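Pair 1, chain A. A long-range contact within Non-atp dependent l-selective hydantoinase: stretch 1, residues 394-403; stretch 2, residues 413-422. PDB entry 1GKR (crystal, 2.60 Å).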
# COMPACT_ATOMS: atom_id res chain seq x y z
N LEU A 394 9.81 0.94 -41.88
CA LEU A 394 8.66 1.53 -41.21
C LEU A 394 7.81 2.38 -42.14
O LEU A 394 6.94 3.13 -41.70
CB LEU A 394 9.10 2.37 -40.01
CG LEU A 394 9.66 1.65 -38.78
CD1 LEU A 394 9.09 0.23 -38.69
CD2 LEU A 394 11.15 1.57 -38.87
N ASP A 395 8.06 2.26 -43.44
CA ASP A 395 7.28 3.04 -44.38
C ASP A 395 6.66 2.15 -45.45
O ASP A 395 6.87 2.33 -46.65
CB ASP A 395 8.15 4.12 -45.00
CG ASP A 395 7.36 5.02 -45.91
OD1 ASP A 395 6.26 5.47 -45.50
OD2 ASP A 395 7.85 5.28 -47.03
N ILE A 396 5.87 1.19 -45.00
CA ILE A 396 5.19 0.23 -45.86
C ILE A 396 3.71 0.52 -45.84
O ILE A 396 3.20 1.19 -44.94
CB ILE A 396 5.39 -1.21 -45.32
CG1 ILE A 396 6.86 -1.59 -45.36
CG2 ILE A 396 4.57 -2.19 -46.11
CD1 ILE A 396 7.51 -1.41 -46.71
N ASP A 397 3.02 0.03 -46.85
CA ASP A 397 1.58 0.20 -46.94
C ASP A 397 1.06 -1.10 -47.51
O ASP A 397 1.32 -1.43 -48.67
CB ASP A 397 1.20 1.35 -47.85
CG ASP A 397 -0.29 1.52 -47.98
OD1 ASP A 397 -0.96 1.69 -46.94
OD2 ASP A 397 -0.79 1.47 -49.12
N THR A 398 0.34 -1.85 -46.69
CA THR A 398 -0.19 -3.13 -47.11
C THR A 398 -1.18 -3.65 -46.07
O THR A 398 -1.45 -2.98 -45.07
CB THR A 398 0.97 -4.13 -47.33
OG1 THR A 398 0.44 -5.40 -47.70
CG2 THR A 398 1.81 -4.27 -46.07
N LYS A 399 -1.74 -4.84 -46.32
CA LYS A 399 -2.70 -5.44 -45.39
C LYS A 399 -2.23 -6.83 -45.00
O LYS A 399 -1.47 -7.46 -45.72
CB LYS A 399 -4.08 -5.60 -46.05
CG LYS A 399 -4.69 -4.36 -46.66
CD LYS A 399 -5.09 -3.34 -45.60
CE LYS A 399 -5.87 -2.19 -46.21
NZ LYS A 399 -7.09 -2.70 -46.92
N VAL A 400 -2.68 -7.32 -43.85
CA VAL A 400 -2.32 -8.67 -43.47
C VAL A 400 -3.33 -9.55 -44.22
O VAL A 400 -4.54 -9.29 -44.18
CB VAL A 400 -2.40 -8.89 -41.92
CG1 VAL A 400 -3.52 -8.10 -41.35
CG2 VAL A 400 -2.62 -10.36 -41.59
N ASP A 401 -2.82 -10.55 -44.94
CA ASP A 401 -3.67 -11.46 -45.71
C ASP A 401 -3.47 -12.89 -45.20
O ASP A 401 -2.58 -13.61 -45.66
CB ASP A 401 -3.29 -11.38 -47.19
CG ASP A 401 -4.17 -12.25 -48.07
OD1 ASP A 401 -5.13 -12.87 -47.54
OD2 ASP A 401 -3.90 -12.30 -49.29
N ALA A 402 -4.31 -13.30 -44.26
CA ALA A 402 -4.20 -14.62 -43.64
C ALA A 402 -4.01 -15.80 -44.59
O ALA A 402 -3.36 -16.78 -44.24
CB ALA A 402 -5.40 -14.87 -42.73
N SER A 403 -4.58 -15.71 -45.79
CA SER A 403 -4.48 -16.79 -46.77
C SER A 403 -3.08 -16.94 -47.32
O SER A 403 -2.76 -17.96 -47.93
CB SER A 403 -5.43 -16.54 -47.93
OG SER A 403 -5.06 -15.35 -48.60
N PRO A 413 -7.06 -13.11 -36.55
CA PRO A 413 -7.92 -12.05 -35.99
C PRO A 413 -7.57 -10.72 -36.66
O PRO A 413 -8.39 -9.80 -36.73
CB PRO A 413 -7.54 -12.02 -34.51
CG PRO A 413 -6.91 -13.34 -34.27
CD PRO A 413 -6.15 -13.63 -35.52
N PHE A 414 -6.34 -10.63 -37.16
CA PHE A 414 -5.84 -9.42 -37.80
C PHE A 414 -6.05 -9.41 -39.30
O PHE A 414 -5.69 -8.45 -39.98
CB PHE A 414 -4.34 -9.27 -37.53
CG PHE A 414 -3.98 -9.36 -36.07
CD1 PHE A 414 -4.49 -8.44 -35.16
CD2 PHE A 414 -3.16 -10.38 -35.61
CE1 PHE A 414 -4.18 -8.54 -33.81
CE2 PHE A 414 -2.85 -10.49 -34.26
CZ PHE A 414 -3.36 -9.56 -33.36
N ASP A 415 -6.64 -10.48 -39.82
CA ASP A 415 -6.86 -10.57 -41.26
C ASP A 415 -7.48 -9.28 -41.79
O ASP A 415 -8.43 -8.75 -41.20
CB ASP A 415 -7.75 -11.77 -41.56
CG ASP A 415 -7.67 -12.21 -43.01
OD1 ASP A 415 -6.60 -12.09 -43.65
OD2 ASP A 415 -8.70 -12.71 -43.50
N GLY A 416 -6.91 -8.76 -42.87
CA GLY A 416 -7.43 -7.54 -43.48
C GLY A 416 -6.90 -6.23 -42.92
O GLY A 416 -6.97 -5.19 -43.59
N MET A 417 -6.38 -6.26 -41.70
CA MET A 417 -5.86 -5.04 -41.09
C MET A 417 -4.63 -4.50 -41.78
O MET A 417 -3.82 -5.26 -42.34
CB MET A 417 -5.57 -5.27 -39.63
CG MET A 417 -6.78 -5.16 -38.77
SD MET A 417 -6.36 -5.42 -37.06
CE MET A 417 -7.83 -6.40 -36.55
N PRO A 418 -4.45 -3.18 -41.75
CA PRO A 418 -3.30 -2.54 -42.38
C PRO A 418 -1.99 -2.79 -41.65
O PRO A 418 -1.96 -2.98 -40.43
CB PRO A 418 -3.69 -1.07 -42.39
CG PRO A 418 -4.51 -0.94 -41.18
CD PRO A 418 -5.38 -2.17 -41.21
N VAL A 419 -0.91 -2.78 -42.42
CA VAL A 419 0.44 -2.99 -41.91
C VAL A 419 1.31 -1.88 -42.49
O VAL A 419 1.43 -1.76 -43.71
CB VAL A 419 0.98 -4.34 -42.40
CG1 VAL A 419 2.42 -4.52 -41.97
CG2 VAL A 419 0.10 -5.46 -41.86
N THR A 420 1.91 -1.07 -41.63
CA THR A 420 2.75 0.03 -42.10
C THR A 420 4.23 -0.16 -41.78
O THR A 420 5.07 0.66 -42.13
CB THR A 420 2.30 1.38 -41.51
OG1 THR A 420 2.38 1.33 -40.08
CG2 THR A 420 0.88 1.70 -41.94
N GLY A 421 4.56 -1.26 -41.10
CA GLY A 421 5.95 -1.50 -40.78
C GLY A 421 6.18 -2.99 -40.69
O GLY A 421 5.30 -3.72 -40.24
N ALA A 422 7.35 -3.46 -41.12
CA ALA A 422 7.62 -4.89 -41.06
C ALA A 422 9.06 -5.22 -41.37
O ALA A 422 9.77 -4.44 -41.99
CB ALA A 422 6.71 -5.62 -42.03

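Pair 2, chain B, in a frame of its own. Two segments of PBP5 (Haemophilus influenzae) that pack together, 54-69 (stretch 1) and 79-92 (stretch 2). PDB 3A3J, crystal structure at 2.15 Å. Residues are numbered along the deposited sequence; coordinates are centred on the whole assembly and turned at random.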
# COMPACT_ATOMS: atom_id res chain seq x y z
N LYS B 54 -1.02 -20.72 -7.50
CA LYS B 54 0.07 -21.55 -7.03
C LYS B 54 -0.23 -22.17 -5.67
O LYS B 54 0.45 -23.11 -5.25
CB LYS B 54 1.35 -20.73 -6.95
CG LYS B 54 1.72 -20.15 -8.31
CD LYS B 54 2.96 -19.17 -8.26
CE LYS B 54 3.27 -18.78 -9.70
NZ LYS B 54 4.11 -17.63 -9.89
N ILE B 55 -1.25 -21.66 -4.97
CA ILE B 55 -1.70 -22.34 -3.79
C ILE B 55 -3.18 -22.01 -3.83
O ILE B 55 -3.60 -21.14 -4.62
CB ILE B 55 -1.04 -21.83 -2.45
CG1 ILE B 55 -1.42 -20.37 -2.14
CG2 ILE B 55 0.50 -22.04 -2.43
CD1 ILE B 55 -0.85 -19.79 -0.79
N HIS B 56 -3.95 -22.72 -3.02
CA HIS B 56 -5.40 -22.54 -2.96
C HIS B 56 -5.80 -22.36 -1.53
O HIS B 56 -5.11 -22.85 -0.65
CB HIS B 56 -6.10 -23.72 -3.60
CG HIS B 56 -6.01 -23.67 -5.09
ND1 HIS B 56 -4.88 -24.09 -5.78
CD2 HIS B 56 -6.86 -23.17 -6.02
CE1 HIS B 56 -5.04 -23.85 -7.07
NE2 HIS B 56 -6.23 -23.30 -7.24
N ASN B 57 -6.85 -21.58 -1.27
CA ASN B 57 -7.30 -21.42 0.10
C ASN B 57 -7.65 -22.76 0.76
O ASN B 57 -7.63 -22.90 1.97
CB ASN B 57 -8.56 -20.55 0.15
CG ASN B 57 -8.24 -19.11 0.14
OD1 ASN B 57 -8.87 -18.32 -0.56
ND2 ASN B 57 -7.25 -18.73 0.89
N THR B 58 -8.08 -23.72 -0.04
CA THR B 58 -8.43 -25.02 0.50
C THR B 58 -7.20 -25.91 0.74
O THR B 58 -7.34 -27.00 1.31
CB THR B 58 -9.32 -25.72 -0.45
OG1 THR B 58 -8.78 -25.48 -1.77
CG2 THR B 58 -10.72 -25.11 -0.35
N ASP B 59 -6.00 -25.47 0.41
CA ASP B 59 -4.89 -26.33 0.81
C ASP B 59 -4.92 -26.61 2.33
O ASP B 59 -5.06 -25.71 3.11
CB ASP B 59 -3.56 -25.74 0.39
CG ASP B 59 -3.49 -25.53 -1.08
OD1 ASP B 59 -4.28 -26.14 -1.83
OD2 ASP B 59 -2.63 -24.76 -1.52
N MET B 60 -4.77 -27.87 2.70
CA MET B 60 -4.68 -28.28 4.12
C MET B 60 -3.21 -28.39 4.38
O MET B 60 -2.51 -29.10 3.65
CB MET B 60 -5.38 -29.61 4.34
CG MET B 60 -6.88 -29.54 4.13
SD MET B 60 -7.62 -28.12 5.08
CE MET B 60 -7.60 -28.73 6.77
N VAL B 61 -2.73 -27.64 5.37
CA VAL B 61 -1.32 -27.60 5.67
C VAL B 61 -1.09 -28.33 7.00
O VAL B 61 -1.81 -28.07 7.98
CB VAL B 61 -0.87 -26.15 5.84
CG1 VAL B 61 0.62 -26.01 6.28
CG2 VAL B 61 -1.06 -25.42 4.54
N THR B 62 -0.06 -29.18 7.06
CA THR B 62 0.23 -29.98 8.29
C THR B 62 1.03 -29.21 9.26
O THR B 62 2.05 -28.72 8.90
CB THR B 62 1.06 -31.24 7.92
OG1 THR B 62 0.25 -32.02 7.08
CG2 THR B 62 1.40 -32.09 9.18
N ILE B 63 0.59 -29.09 10.49
CA ILE B 63 1.38 -28.36 11.46
C ILE B 63 2.42 -29.33 12.09
O ILE B 63 2.05 -30.35 12.68
CB ILE B 63 0.46 -27.84 12.60
CG1 ILE B 63 -0.77 -27.10 12.05
CG2 ILE B 63 1.20 -26.93 13.52
CD1 ILE B 63 -0.43 -26.02 10.99
N GLY B 64 3.71 -29.01 12.06
CA GLY B 64 4.71 -29.88 12.67
C GLY B 64 5.44 -29.00 13.62
O GLY B 64 4.98 -27.87 13.84
N GLU B 65 6.53 -29.46 14.22
CA GLU B 65 7.17 -28.65 15.28
C GLU B 65 7.57 -27.15 14.96
O GLU B 65 7.74 -26.35 15.88
CB GLU B 65 8.35 -29.41 15.94
CG GLU B 65 7.98 -30.86 16.22
CD GLU B 65 8.85 -31.61 17.24
OE1 GLU B 65 9.75 -31.01 17.88
OE2 GLU B 65 8.60 -32.84 17.39
N SER B 66 7.76 -26.76 13.72
CA SER B 66 8.26 -25.35 13.52
C SER B 66 7.06 -24.38 13.42
O SER B 66 7.17 -23.25 13.78
CB SER B 66 9.19 -25.21 12.31
OG SER B 66 8.42 -25.54 11.17
N ALA B 67 5.91 -24.86 12.98
CA ALA B 67 4.69 -24.04 12.97
C ALA B 67 3.87 -24.11 14.29
O ALA B 67 2.91 -23.38 14.47
CB ALA B 67 3.80 -24.41 11.72
N TRP B 68 4.29 -24.97 15.21
CA TRP B 68 3.57 -25.25 16.44
C TRP B 68 3.43 -24.04 17.35
O TRP B 68 4.40 -23.43 17.69
CB TRP B 68 4.34 -26.37 17.15
CG TRP B 68 3.74 -26.97 18.40
CD1 TRP B 68 2.46 -26.81 18.91
CD2 TRP B 68 4.42 -27.86 19.28
NE1 TRP B 68 2.33 -27.55 20.06
CE2 TRP B 68 3.53 -28.20 20.31
CE3 TRP B 68 5.71 -28.43 19.29
CZ2 TRP B 68 3.87 -29.10 21.34
CZ3 TRP B 68 6.06 -29.32 20.33
CH2 TRP B 68 5.14 -29.63 21.32
N GLY B 69 2.22 -23.69 17.78
CA GLY B 69 2.08 -22.53 18.69
C GLY B 69 3.10 -22.50 19.82
O GLY B 69 3.58 -21.41 20.21
N PHE B 79 -2.61 -20.08 17.81
CA PHE B 79 -2.69 -21.38 18.54
C PHE B 79 -2.77 -22.65 17.72
O PHE B 79 -3.66 -23.47 17.96
CB PHE B 79 -3.75 -21.37 19.67
CG PHE B 79 -3.55 -20.27 20.64
CD1 PHE B 79 -2.78 -20.45 21.78
CD2 PHE B 79 -4.14 -19.01 20.41
CE1 PHE B 79 -2.57 -19.39 22.67
CE2 PHE B 79 -3.95 -17.97 21.29
CZ PHE B 79 -3.18 -18.12 22.42
N LEU B 80 -1.83 -22.82 16.77
CA LEU B 80 -1.75 -24.03 15.90
C LEU B 80 -1.21 -25.19 16.72
O LEU B 80 -0.14 -25.05 17.33
CB LEU B 80 -0.81 -23.80 14.69
CG LEU B 80 -1.23 -22.66 13.73
CD1 LEU B 80 -0.26 -22.61 12.60
CD2 LEU B 80 -2.66 -22.82 13.20
N ASP B 81 -1.95 -26.29 16.76
CA ASP B 81 -1.50 -27.48 17.54
C ASP B 81 -0.74 -28.48 16.67
O ASP B 81 -1.03 -28.65 15.48
CB ASP B 81 -2.68 -28.20 18.17
CG ASP B 81 -3.20 -27.46 19.36
OD1 ASP B 81 -2.40 -26.76 20.02
OD2 ASP B 81 -4.41 -27.55 19.60
N LEU B 82 0.26 -29.11 17.27
CA LEU B 82 1.13 -30.05 16.61
C LEU B 82 0.30 -31.14 15.99
O LEU B 82 -0.69 -31.59 16.55
CB LEU B 82 2.12 -30.61 17.62
CG LEU B 82 3.26 -31.48 17.08
CD1 LEU B 82 4.08 -30.66 16.12
CD2 LEU B 82 4.17 -32.00 18.19
N ASN B 83 0.63 -31.51 14.78
CA ASN B 83 -0.01 -32.66 14.13
C ASN B 83 -1.46 -32.44 13.75
O ASN B 83 -2.22 -33.39 13.64
CB ASN B 83 0.15 -33.94 14.98
CG ASN B 83 -0.25 -35.20 14.22
OD1 ASN B 83 0.10 -35.37 13.03
ND2 ASN B 83 -1.02 -36.07 14.86
N THR B 84 -1.87 -31.20 13.53
CA THR B 84 -3.16 -30.98 12.94
C THR B 84 -2.97 -30.51 11.50
O THR B 84 -1.88 -30.20 11.06
CB THR B 84 -3.90 -29.92 13.72
OG1 THR B 84 -3.12 -28.71 13.69
CG2 THR B 84 -4.05 -30.39 15.23
N GLN B 85 -4.06 -30.46 10.79
CA GLN B 85 -4.11 -29.99 9.44
C GLN B 85 -4.97 -28.73 9.40
O GLN B 85 -6.06 -28.74 9.98
CB GLN B 85 -4.76 -31.07 8.61
CG GLN B 85 -3.74 -32.20 8.41
CD GLN B 85 -3.54 -32.46 6.98
OE1 GLN B 85 -4.40 -33.04 6.32
NE2 GLN B 85 -2.40 -32.00 6.44
N VAL B 86 -4.48 -27.66 8.75
CA VAL B 86 -5.14 -26.31 8.79
C VAL B 86 -5.17 -25.66 7.41
O VAL B 86 -4.14 -25.59 6.74
CB VAL B 86 -4.40 -25.37 9.78
CG1 VAL B 86 -5.12 -24.01 9.94
CG2 VAL B 86 -4.33 -26.03 11.10
N SER B 87 -6.32 -25.14 7.00
CA SER B 87 -6.42 -24.57 5.66
C SER B 87 -5.63 -23.26 5.49
O SER B 87 -5.37 -22.50 6.43
CB SER B 87 -7.87 -24.33 5.28
OG SER B 87 -8.25 -23.20 6.05
N VAL B 88 -5.22 -23.02 4.26
CA VAL B 88 -4.51 -21.81 3.92
C VAL B 88 -5.43 -20.60 4.25
O VAL B 88 -4.96 -19.63 4.82
CB VAL B 88 -4.13 -21.85 2.43
CG1 VAL B 88 -3.94 -20.46 1.87
CG2 VAL B 88 -2.86 -22.72 2.20
N ALA B 89 -6.72 -20.70 3.98
CA ALA B 89 -7.70 -19.62 4.39
C ALA B 89 -7.56 -19.30 5.89
O ALA B 89 -7.35 -18.16 6.27
CB ALA B 89 -9.13 -20.06 4.09
N ASP B 90 -7.60 -20.32 6.75
CA ASP B 90 -7.46 -20.02 8.19
C ASP B 90 -6.16 -19.44 8.48
O ASP B 90 -6.05 -18.49 9.28
CB ASP B 90 -7.64 -21.27 9.10
CG ASP B 90 -9.11 -21.65 9.26
OD1 ASP B 90 -9.91 -20.73 9.10
OD2 ASP B 90 -9.48 -22.82 9.56
N LEU B 91 -5.11 -19.98 7.87
CA LEU B 91 -3.78 -19.50 8.22
C LEU B 91 -3.61 -18.01 7.88
O LEU B 91 -3.08 -17.25 8.62
CB LEU B 91 -2.70 -20.36 7.55
CG LEU B 91 -2.57 -21.83 8.01
CD1 LEU B 91 -1.60 -22.52 7.07
CD2 LEU B 91 -2.01 -21.76 9.42
N ASN B 92 -3.99 -17.67 6.68
CA ASN B 92 -3.89 -16.32 6.16
C ASN B 92 -4.79 -15.33 6.97
O ASN B 92 -4.32 -14.29 7.48
CB ASN B 92 -4.35 -16.37 4.70
CG ASN B 92 -3.88 -15.16 3.91
OD1 ASN B 92 -4.59 -14.75 3.02
ND2 ASN B 92 -2.77 -14.54 4.31

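The sharpest difference lies at one superposed position just inside the type II turn. In pair 1 it is Asp415(A), whose carboxylate accepts a hydrogen bond from the backbone, Ala402(A) N to Asp415(A) OD1 at 2.7 Å. In pair 2 it is Leu82(B), and the matching amide meets carbon instead: Glu65(B) N lies 3.3 Å from Leu82(B) CD1. Leu82(B) CB also sits over the face of the Trp68(B) indole, 3.8 Å from the centroid of the five-membered ring. The side-chain centres nearly coincide and both chi1 angles are t, so the backbone offers one site that serves a polar or an apolar tenant.

Around that site the frame is common: 14 central residues superpose with an RMSD of 1.0 Å. Each pair sets a short antiparallel ladder beside a type II turn, Phe414(A) to Met417(A) in pair 1 and Asp81(B) to Thr84(B) in pair 2. The two matched residues Val400(A) and Ile63(B) bind the turn in the same way, each using both its amide and its carbonyl: Val400(A) N to Met417(A) O and Gly416(A) N to Val400(A) O are both 2.8 Å, as are Ile63(B) N to Thr84(B) O and Asn83(B) N to Ile63(B) O. The third turn position has positive phi in both. Gly416(A), at phi 87° and psi -21°, leaves no room for a CB against the preceding carbonyl O; Asn83(B), at 70° and 26°, carries a side chain that points away from the partner stretch.

Two residues back from Val400(A) and Ile63(B), the ladder holds Thr398(A)–Val419(A) and its match, Val61(B)–Val86(B). Pair 2 closes this rung evenly, with Val61(B) N to Val86(B) O and Val86(B) N to Val61(B) O both 2.8 Å. Pair 1 closes it unevenly: Val419(A) N to Thr398(A) O is 2.7 Å, but Thr398(A) N to Val419(A) O is a weak bond of 3.2 Å.

Between that rung and the turn, Lys399(A) with Pro418(A) matches Thr62(B) with Gln85(B). Lys399(A) CD comes 3.3 Å from Gly416(A) O and 4.2 Å from Pro418(A) CB, whereas Gln85(B) NE2 gives a weak hydrogen bond to Thr62(B) OG1 at 2.7 Å.

Val400(A) packs CG1 against Met417(A) CB at 3.9 Å and CB against Val419(A) CG2 at 4.2 Å; Ile63(B) reaches Val86(B) CG2 with CG1 at 3.8 Å and uses its extra carbon, CD1, to reach Leu80(B) CD1, also at 3.8 Å. The rule is a fixed backbone clamp with negotiable side chains.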